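PDB 3E82: putative oxidoreductase from Klebsiella pneumoniae subsp. pneumoniae MGH 78578, which probably acts as a nucleotide-dependent oxidoreductase of the Gfo/Idh/MocA family, its substrate not established. Local coordinates for residues B[138-143]-B[190-195]; B[86-91]-B[108-113]; B[19-24]-B[261-266]; B[200-205]-B[210-215]. All blocks are in the same frame, centred on the assembly; numbering follows the deposited sequence.

In the fold
Interactions 1, 2 and 3 each join the ends or turns of two helices and interaction 4 joins two strands, so no two of them hold the same pair of elements. Interaction 2 lies in the Rossmann domain and interactions 1 and 4 in the C-terminal alpha/beta domain, where helix 176-192 of interaction 1 runs on to strand 197-203 of interaction 4; interaction 3 bridges the two domains. Interaction 1 is a thin apolar surface contact; the other three are partly buried. Interaction 2 rests on leucines, and interaction 3 adds the Phe22 ring, Thr21 and a bridging water. Interaction 4 buries the most surface, carries the direct hydrogen bonds and borders the second subunit.

Interaction 1: residues B[138-143]-B[190-195]; sequences QVIEQG and QLFGLP
Ile140 reaches from the last turns of helix 131-142 to Leu191 and Phe192 at the end of helix 176-192, and it carries nearly all of the contact. Before it in the chain, Gln138 OE1 accepts a hydrogen bond from Gln292 of strand 289-292. At Ile140 the side chain points toward the other helix, and its far methyl does the touching because the chain from CA through CG1 to CD1 is extended (chi2 175°). Ile140 CD1 lies 4.2 Å from Leu191 CD1, a meeting of two methyl ends. The same Ile140 CD1 stands 4.5 Å from Phe192 CZ, approaching the far end of the ring obliquely. Leu191 CB covers one face of that ring, 3.7 Å above its plane, so the two residues of helix 176-192 also pack on each other. Phe151 of strand 148-156 touches Ile140 and Leu191 and meets the Phe192 ring edge-to-face, which places the helix ends against the sheet. Glu141 follows, paired in a salt bridge with Arg137 one turn back. The helix then stops at Gly143, whose positive phi belongs to a Schellman motif, with Gly143 N bonded to Ile140 O at 3.0 Å. With no hydrogen bond or charge pair between the segments, the join is purely apolar, resting on loose van der Waals contact around one isoleucine methyl.

Interaction 2: residues B[86-91]-B[108-113]; sequences LALNAG and RELIAL
Leu88 and Leu113 bring the two helices nearest, their CA atoms 7.1 Å apart, where the last turn of helix 80-89 lies against the second half of helix 104-116. Both leucines point toward the opposite helix and supply most of the buried surface. Leu113 has its CG anti to the backbone N (chi1 -176°), and its CD2 methyl settles against the base of Leu88, with Leu88 CB 3.9 Å from Leu113 CD2. The CD1 branch of Leu88, extended from CA (chi2 178°), runs on past this methyl: Leu88 CD1 is 4.0 Å from Leu113 CD2, and it also rests on the helix backbone, 3.8 Å from Leu110 O. The side chain of Leu110 is more distant, its CD2 4.5 Å from Leu88 CD1. Asn89 closes the exposed margin. Its side chain crosses that of Leu113 at about a right angle, with Asn89 ND2 3.6 Å from Leu113 CD1; the amide packs across the end of the leucine and makes no hydrogen bond to residues 108-113. A salt bridge from Glu109 to Arg85 adds a charged tie between the same two helices. Helix 80-89 ends in a Schellman motif with Gly91 as its C-prime residue, where Gly91 N meets Leu88 O at 2.8 Å, and the chain enters strand 93-96. Leu88 also touches Val94 of that strand. Helices 80-89 and 104-116, before and after strand 93-96, pack side by side on one face of the parallel sheet, as in the successive beta-alpha-beta crossovers of a Rossmann fold.

Interaction 3: residues B[19-24]-B[261-266]; sequences GKTFHA and QLLAGV
Phe22 and Leu262 make the main apolar contact, a CH-pi interaction in which the leucine methyl sits over one face of the ring. Leu262 CD1 is 3.7 Å from the ring centroid, 22° off the normal, and displaced toward the side of Phe22 CD1, 3.5 Å away. The side chains cross at about a right angle, and CD1 is the methyl that meets the ring. Aliphatic packing adds Thr21: its CG2, anti to the backbone N, faces helix 258-263 and lies 4.1 Å from Leu263 CD2. In a separate methyl-to-carbonyl contact, Leu262 CD2 rests 3.6 Å from Thr21 O.

The polar link runs through water. One molecule donates to both Thr21 O and Leu262 O, at 2.7 Å each, and so joins two carbonyls that could not bond to each other. Thr21 OG1 instead hydrogen-bonds to Phe17 O within its own helix.

Gly265 ends helix 258-263 in a Schellman motif, while helix 17-28 widens into a pi-type turn over 19-23. Helix 17-28 follows strand 8-13 through a glycine-rich turn that fits the GxGxxG pattern of nucleotide-binding Rossmann folds; here the helix meets helix 258-263 of the C-terminal domain.

Interaction 4: residues B[200-205]-B[210-215]; sequences GNIATL and EINDWA
Ala203 and Trp214 form an antiparallel hydrogen-bonded pair, with Ile202 and Ala215 the non-hydrogen-bonded pair beside it. Ala203 N gives Trp214 O a nearly straight bond of 2.8 Å (168° at the hydrogen). Ala203 O accepts from Asp213 N at 2.9 Å and, weakly, from Trp214 N: two residues opposite one, a classic beta bulge. The Asp213 side chain extends the pairing. Its CG sits between the backbone N and carbonyl carbon (chi1 50°), which turns OD1 toward the chain just beyond strand 197-203, where Leu205 N donates to its syn side at 2.8 Å, almost linearly. Asp213 OD2 forms a salt bridge with Arg206.

Leu205 CD1 lies over one face of the Trp214 indole in a CH-pi contact, 3.9 Å from the five-membered ring centroid. Ile202 CG2 presses tightly on Asn212 CB at 3.3 Å; Asn212 OD1 accepts from Trp177 N.

The bulge lies in the hairpin of strands 197-203 and 214-220, at one edge of the mixed sheet. Ile202 and Ala215 face helix 176-192, Ile202 also reaching helix 320-339. On the other face Trp214 meets His150 of the second subunit, and Asn201 OD1 and ND2 hydrogen-bond to that subunit's Lys225 and Asn220.

Interaction 1: residues B[138-143]-B[190-195]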
# COMPACT_ATOMS: atom_id res chain seq x y z
N GLN B 138 12.33 4.94 16.96
CA GLN B 138 12.44 4.61 18.37
C GLN B 138 11.68 3.34 18.72
O GLN B 138 12.20 2.46 19.39
CB GLN B 138 11.92 5.77 19.22
CG GLN B 138 11.89 5.49 20.70
CD GLN B 138 11.25 6.62 21.50
OE1 GLN B 138 10.09 6.99 21.27
NE2 GLN B 138 12.00 7.18 22.44
N VAL B 139 10.44 3.23 18.26
CA VAL B 139 9.64 2.04 18.54
C VAL B 139 10.27 0.80 17.92
O VAL B 139 10.36 -0.25 18.57
CB VAL B 139 8.19 2.20 18.03
CG1 VAL B 139 7.41 0.91 18.29
CG2 VAL B 139 7.52 3.38 18.73
N ILE B 140 10.73 0.91 16.68
CA ILE B 140 11.36 -0.23 16.01
C ILE B 140 12.62 -0.69 16.76
O ILE B 140 12.78 -1.88 17.05
CB ILE B 140 11.79 0.12 14.56
CG1 ILE B 140 10.55 0.42 13.71
CG2 ILE B 140 12.61 -1.03 13.97
CD1 ILE B 140 10.85 0.89 12.29
N GLU B 141 13.50 0.26 17.06
CA GLU B 141 14.75 -0.05 17.76
C GLU B 141 14.55 -0.57 19.18
O GLU B 141 15.39 -1.31 19.70
CB GLU B 141 15.65 1.19 17.77
CG GLU B 141 16.44 1.34 16.48
CD GLU B 141 17.15 2.68 16.37
OE1 GLU B 141 17.53 3.25 17.41
OE2 GLU B 141 17.32 3.16 15.22
N GLN B 142 13.44 -0.17 19.80
CA GLN B 142 13.08 -0.60 21.15
C GLN B 142 12.83 -2.11 21.14
O GLN B 142 12.91 -2.77 22.18
CB GLN B 142 11.78 0.08 21.59
CG GLN B 142 11.92 1.32 22.45
CD GLN B 142 10.62 2.12 22.48
OE1 GLN B 142 9.53 1.59 22.21
NE2 GLN B 142 10.73 3.40 22.81
N GLY B 143 12.51 -2.64 19.97
CA GLY B 143 12.22 -4.06 19.84
C GLY B 143 10.74 -4.32 20.10
O GLY B 143 10.28 -5.46 20.10
N GLN B 190 17.96 4.68 5.60
CA GLN B 190 18.62 4.89 6.89
C GLN B 190 18.23 3.77 7.86
O GLN B 190 19.06 3.27 8.62
CB GLN B 190 18.22 6.25 7.47
CG GLN B 190 18.95 7.45 6.86
CD GLN B 190 20.42 7.52 7.29
OE1 GLN B 190 21.32 7.09 6.56
NE2 GLN B 190 20.66 8.04 8.48
N LEU B 191 16.96 3.39 7.83
CA LEU B 191 16.46 2.34 8.72
C LEU B 191 16.86 0.93 8.30
O LEU B 191 17.26 0.12 9.14
CB LEU B 191 14.92 2.37 8.78
CG LEU B 191 14.26 3.50 9.58
CD1 LEU B 191 12.74 3.40 9.47
CD2 LEU B 191 14.70 3.42 11.03
N PHE B 192 16.78 0.64 7.01
CA PHE B 192 17.03 -0.72 6.54
C PHE B 192 18.18 -0.98 5.56
O PHE B 192 18.40 -2.13 5.19
CB PHE B 192 15.74 -1.24 5.90
CG PHE B 192 14.51 -0.98 6.72
CD1 PHE B 192 14.33 -1.63 7.94
CD2 PHE B 192 13.54 -0.08 6.27
CE1 PHE B 192 13.18 -1.39 8.71
CE2 PHE B 192 12.39 0.16 7.03
CZ PHE B 192 12.21 -0.49 8.25
N GLY B 193 18.89 0.06 5.14
CA GLY B 193 19.95 -0.18 4.17
C GLY B 193 19.32 -0.27 2.78
O GLY B 193 18.15 0.08 2.61
N LEU B 194 20.08 -0.74 1.80
CA LEU B 194 19.58 -0.85 0.43
C LEU B 194 18.64 -2.03 0.17
O LEU B 194 18.87 -3.13 0.64
CB LEU B 194 20.75 -0.97 -0.56
CG LEU B 194 21.80 0.13 -0.58
CD1 LEU B 194 22.89 -0.22 -1.60
CD2 LEU B 194 21.14 1.45 -0.92
N PRO B 195 17.57 -1.80 -0.59
CA PRO B 195 16.62 -2.87 -0.90
C PRO B 195 17.22 -3.75 -1.98
O PRO B 195 18.14 -3.33 -2.70
CB PRO B 195 15.39 -2.12 -1.39
CG PRO B 195 16.02 -0.93 -2.11
CD PRO B 195 17.12 -0.51 -1.16

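Interaction 2: residues B[86-91]-B[108-113]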
# COMPACT_ATOMS: atom_id res chain seq x y z
N LEU B 86 31.84 24.39 -9.02
CA LEU B 86 32.63 25.60 -8.87
C LEU B 86 33.09 25.79 -7.43
O LEU B 86 34.25 26.12 -7.17
CB LEU B 86 31.81 26.82 -9.30
CG LEU B 86 32.61 28.12 -9.42
CD1 LEU B 86 33.64 27.97 -10.54
CD2 LEU B 86 31.68 29.27 -9.71
N ALA B 87 32.18 25.57 -6.49
CA ALA B 87 32.50 25.71 -5.07
C ALA B 87 33.62 24.77 -4.65
O ALA B 87 34.59 25.18 -4.01
CB ALA B 87 31.25 25.44 -4.23
N LEU B 88 33.49 23.49 -5.03
CA LEU B 88 34.50 22.49 -4.70
C LEU B 88 35.86 22.84 -5.29
O LEU B 88 36.88 22.78 -4.60
CB LEU B 88 34.06 21.10 -5.18
CG LEU B 88 32.90 20.47 -4.40
CD1 LEU B 88 32.54 19.12 -5.03
CD2 LEU B 88 33.30 20.28 -2.94
N ASN B 89 35.87 23.20 -6.57
CA ASN B 89 37.12 23.57 -7.23
C ASN B 89 37.73 24.82 -6.58
O ASN B 89 38.93 25.06 -6.67
CB ASN B 89 36.87 23.81 -8.73
CG ASN B 89 36.92 22.52 -9.54
OD1 ASN B 89 36.16 22.34 -10.50
ND2 ASN B 89 37.82 21.63 -9.17
N ALA B 90 36.89 25.59 -5.89
CA ALA B 90 37.34 26.80 -5.20
C ALA B 90 37.77 26.49 -3.77
O ALA B 90 38.03 27.39 -2.98
CB ALA B 90 36.23 27.84 -5.19
N GLY B 91 37.85 25.20 -3.45
CA GLY B 91 38.25 24.80 -2.11
C GLY B 91 37.21 25.05 -1.02
O GLY B 91 37.58 25.18 0.15
N ARG B 108 28.07 11.35 -9.26
CA ARG B 108 29.30 10.60 -9.04
C ARG B 108 30.53 11.47 -9.27
O ARG B 108 31.53 11.34 -8.55
CB ARG B 108 29.36 9.37 -9.94
CG ARG B 108 28.37 8.29 -9.54
CD ARG B 108 28.59 6.98 -10.28
NE ARG B 108 27.80 5.90 -9.68
CZ ARG B 108 26.64 5.45 -10.15
NH1 ARG B 108 26.12 5.98 -11.25
NH2 ARG B 108 25.99 4.49 -9.50
N GLU B 109 30.45 12.35 -10.25
CA GLU B 109 31.57 13.23 -10.55
C GLU B 109 31.81 14.17 -9.37
O GLU B 109 32.96 14.38 -8.97
CB GLU B 109 31.32 14.02 -11.84
CG GLU B 109 31.11 13.10 -13.06
CD GLU B 109 30.97 13.86 -14.37
OE1 GLU B 109 30.39 14.97 -14.38
OE2 GLU B 109 31.43 13.33 -15.41
N LEU B 110 30.74 14.72 -8.80
CA LEU B 110 30.87 15.62 -7.65
C LEU B 110 31.47 14.89 -6.44
O LEU B 110 32.33 15.44 -5.75
CB LEU B 110 29.52 16.23 -7.28
CG LEU B 110 28.95 17.21 -8.31
CD1 LEU B 110 27.69 17.86 -7.77
CD2 LEU B 110 29.99 18.29 -8.63
N ILE B 111 31.01 13.67 -6.20
CA ILE B 111 31.53 12.88 -5.09
C ILE B 111 33.05 12.72 -5.24
O ILE B 111 33.81 12.96 -4.29
CB ILE B 111 30.84 11.50 -5.02
CG1 ILE B 111 29.36 11.68 -4.65
CG2 ILE B 111 31.52 10.60 -3.98
CD1 ILE B 111 28.54 10.40 -4.65
N ALA B 112 33.48 12.33 -6.43
CA ALA B 112 34.90 12.15 -6.72
C ALA B 112 35.67 13.46 -6.55
O ALA B 112 36.77 13.47 -6.01
CB ALA B 112 35.08 11.62 -8.14
N LEU B 113 35.08 14.55 -7.02
CA LEU B 113 35.71 15.86 -6.93
C LEU B 113 35.91 16.30 -5.49
O LEU B 113 37.00 16.77 -5.13
CB LEU B 113 34.87 16.90 -7.68
CG LEU B 113 35.44 18.33 -7.77
CD1 LEU B 113 36.80 18.30 -8.46
CD2 LEU B 113 34.47 19.22 -8.53

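Interaction 3: residues B[19-24]-B[261-266]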
# COMPACT_ATOMS: atom_id res chain seq x y z
N GLY B 19 15.71 29.11 0.32
CA GLY B 19 16.78 29.81 0.99
C GLY B 19 16.28 30.68 2.13
O GLY B 19 16.88 30.72 3.21
N LYS B 20 15.16 31.36 1.90
CA LYS B 20 14.57 32.25 2.91
C LYS B 20 13.79 31.54 4.02
O LYS B 20 13.90 31.92 5.18
CB LYS B 20 13.65 33.26 2.22
CG LYS B 20 12.81 34.12 3.19
CD LYS B 20 11.78 34.96 2.42
CE LYS B 20 11.13 36.04 3.28
NZ LYS B 20 10.39 35.49 4.45
N THR B 21 13.02 30.53 3.65
CA THR B 21 12.18 29.82 4.62
C THR B 21 12.89 28.76 5.45
O THR B 21 12.56 28.58 6.62
CB THR B 21 10.98 29.15 3.92
OG1 THR B 21 10.40 30.07 2.99
CG2 THR B 21 9.92 28.75 4.94
N PHE B 22 13.85 28.08 4.85
CA PHE B 22 14.58 27.00 5.52
C PHE B 22 16.00 27.34 5.98
O PHE B 22 16.26 27.54 7.17
CB PHE B 22 14.64 25.77 4.61
CG PHE B 22 13.37 24.99 4.56
CD1 PHE B 22 13.25 23.78 5.26
CD2 PHE B 22 12.28 25.45 3.82
CE1 PHE B 22 12.05 23.05 5.23
CE2 PHE B 22 11.08 24.72 3.78
CZ PHE B 22 10.97 23.52 4.48
N HIS B 23 16.91 27.39 5.01
CA HIS B 23 18.32 27.62 5.28
C HIS B 23 18.72 28.80 6.15
O HIS B 23 19.42 28.61 7.15
CB HIS B 23 19.07 27.66 3.95
CG HIS B 23 18.97 26.38 3.19
ND1 HIS B 23 19.50 25.20 3.64
CD2 HIS B 23 18.38 26.10 2.00
CE1 HIS B 23 19.25 24.24 2.78
NE2 HIS B 23 18.56 24.76 1.77
N ALA B 24 18.30 30.01 5.80
CA ALA B 24 18.68 31.17 6.61
C ALA B 24 18.28 31.01 8.08
O ALA B 24 19.11 31.19 8.97
CB ALA B 24 18.08 32.44 6.03
N GLN B 261 5.67 25.14 10.74
CA GLN B 261 6.17 26.13 11.67
C GLN B 261 7.07 27.12 10.91
O GLN B 261 6.93 28.33 11.07
CB GLN B 261 6.94 25.45 12.81
CG GLN B 261 6.03 24.62 13.72
CD GLN B 261 6.76 24.02 14.91
OE1 GLN B 261 7.68 23.23 14.74
NE2 GLN B 261 6.34 24.40 16.11
N LEU B 262 7.96 26.61 10.07
CA LEU B 262 8.85 27.48 9.29
C LEU B 262 8.05 28.41 8.40
O LEU B 262 8.34 29.60 8.31
CB LEU B 262 9.81 26.64 8.44
CG LEU B 262 10.99 25.96 9.14
CD1 LEU B 262 11.75 25.10 8.13
CD2 LEU B 262 11.92 27.03 9.76
N LEU B 263 7.05 27.87 7.72
CA LEU B 263 6.20 28.67 6.84
C LEU B 263 5.51 29.77 7.63
O LEU B 263 5.27 30.85 7.11
CB LEU B 263 5.14 27.80 6.16
CG LEU B 263 5.63 26.86 5.06
CD1 LEU B 263 4.51 25.93 4.62
CD2 LEU B 263 6.13 27.69 3.89
N ALA B 264 5.21 29.49 8.89
CA ALA B 264 4.54 30.45 9.76
C ALA B 264 5.55 31.40 10.39
O ALA B 264 5.18 32.27 11.18
CB ALA B 264 3.75 29.71 10.84
N GLY B 265 6.82 31.22 10.06
CA GLY B 265 7.85 32.08 10.60
C GLY B 265 8.29 31.82 12.03
O GLY B 265 8.82 32.72 12.68
N VAL B 266 8.08 30.60 12.53
CA VAL B 266 8.49 30.24 13.88
C VAL B 266 10.02 30.12 13.87
O VAL B 266 10.57 29.54 12.94
CB VAL B 266 7.89 28.88 14.31
CG1 VAL B 266 8.45 28.47 15.66
CG2 VAL B 266 6.37 28.96 14.35
O HOH W 1 11.01 30.20 8.09

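Interaction 4: residues B[200-205]-B[210-215]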
# COMPACT_ATOMS: atom_id res chain seq x y z
N GLY B 200 7.73 -0.05 -9.02
CA GLY B 200 7.00 1.20 -8.99
C GLY B 200 5.77 1.30 -9.87
O GLY B 200 5.68 0.68 -10.92
N ASN B 201 4.82 2.10 -9.41
CA ASN B 201 3.58 2.34 -10.13
C ASN B 201 3.32 3.83 -9.93
O ASN B 201 2.97 4.27 -8.82
CB ASN B 201 2.45 1.51 -9.52
CG ASN B 201 1.24 1.41 -10.44
OD1 ASN B 201 0.89 2.37 -11.14
ND2 ASN B 201 0.59 0.26 -10.42
N ILE B 202 3.52 4.61 -10.99
CA ILE B 202 3.35 6.07 -10.94
C ILE B 202 2.28 6.53 -11.94
O ILE B 202 2.25 6.09 -13.09
CB ILE B 202 4.71 6.78 -11.26
CG1 ILE B 202 5.78 6.29 -10.28
CG2 ILE B 202 4.57 8.29 -11.12
CD1 ILE B 202 7.17 6.83 -10.56
N ALA B 203 1.39 7.41 -11.50
CA ALA B 203 0.32 7.85 -12.39
C ALA B 203 -0.19 9.27 -12.15
O ALA B 203 0.08 9.89 -11.12
CB ALA B 203 -0.86 6.86 -12.29
N THR B 204 -0.95 9.75 -13.13
CA THR B 204 -1.58 11.07 -13.11
C THR B 204 -3.08 10.77 -13.06
O THR B 204 -3.67 10.38 -14.06
CB THR B 204 -1.26 11.87 -14.39
OG1 THR B 204 0.16 12.02 -14.52
CG2 THR B 204 -1.91 13.25 -14.35
N LEU B 205 -3.68 10.94 -11.88
CA LEU B 205 -5.10 10.62 -11.70
C LEU B 205 -6.05 11.80 -11.55
O LEU B 205 -7.23 11.69 -11.88
CB LEU B 205 -5.25 9.69 -10.49
CG LEU B 205 -4.39 8.42 -10.49
CD1 LEU B 205 -4.61 7.67 -9.19
CD2 LEU B 205 -4.74 7.55 -11.69
N GLU B 210 -1.30 17.25 -15.11
CA GLU B 210 -0.39 16.99 -16.21
C GLU B 210 0.90 16.34 -15.74
O GLU B 210 1.77 16.01 -16.55
CB GLU B 210 -0.08 18.28 -16.96
CG GLU B 210 -1.33 18.95 -17.53
CD GLU B 210 -1.01 19.88 -18.69
OE1 GLU B 210 -0.41 19.40 -19.68
OE2 GLU B 210 -1.38 21.07 -18.62
N ILE B 211 1.02 16.15 -14.43
CA ILE B 211 2.20 15.53 -13.83
C ILE B 211 1.71 14.45 -12.88
O ILE B 211 0.61 14.57 -12.34
CB ILE B 211 3.02 16.54 -13.00
CG1 ILE B 211 2.66 17.97 -13.39
CG2 ILE B 211 4.50 16.29 -13.20
CD1 ILE B 211 3.32 19.04 -12.52
N ASN B 212 2.51 13.42 -12.66
CA ASN B 212 2.10 12.35 -11.75
C ASN B 212 1.71 12.91 -10.39
O ASN B 212 2.39 13.79 -9.85
CB ASN B 212 3.20 11.27 -11.62
CG ASN B 212 4.39 11.71 -10.75
OD1 ASN B 212 4.30 11.75 -9.52
ND2 ASN B 212 5.52 12.01 -11.39
N ASP B 213 0.58 12.44 -9.86
CA ASP B 213 0.09 12.88 -8.56
C ASP B 213 -0.26 11.67 -7.68
O ASP B 213 -0.92 11.81 -6.66
CB ASP B 213 -1.16 13.76 -8.72
CG ASP B 213 -2.21 13.13 -9.61
OD1 ASP B 213 -2.26 11.88 -9.72
OD2 ASP B 213 -3.01 13.88 -10.21
N TRP B 214 0.20 10.50 -8.10
CA TRP B 214 -0.03 9.27 -7.36
C TRP B 214 1.19 8.40 -7.60
O TRP B 214 1.52 8.08 -8.75
CB TRP B 214 -1.28 8.56 -7.89
CG TRP B 214 -1.72 7.36 -7.08
CD1 TRP B 214 -2.64 7.34 -6.07
CD2 TRP B 214 -1.33 6.00 -7.30
NE1 TRP B 214 -2.86 6.05 -5.65
CE2 TRP B 214 -2.07 5.20 -6.39
CE3 TRP B 214 -0.43 5.37 -8.17
CZ2 TRP B 214 -1.94 3.81 -6.33
CZ3 TRP B 214 -0.30 3.98 -8.11
CH2 TRP B 214 -1.05 3.22 -7.19
N ALA B 215 1.87 8.04 -6.53
CA ALA B 215 3.06 7.21 -6.65
C ALA B 215 3.01 6.15 -5.58
O ALA B 215 2.92 6.45 -4.39
CB ALA B 215 4.31 8.06 -6.52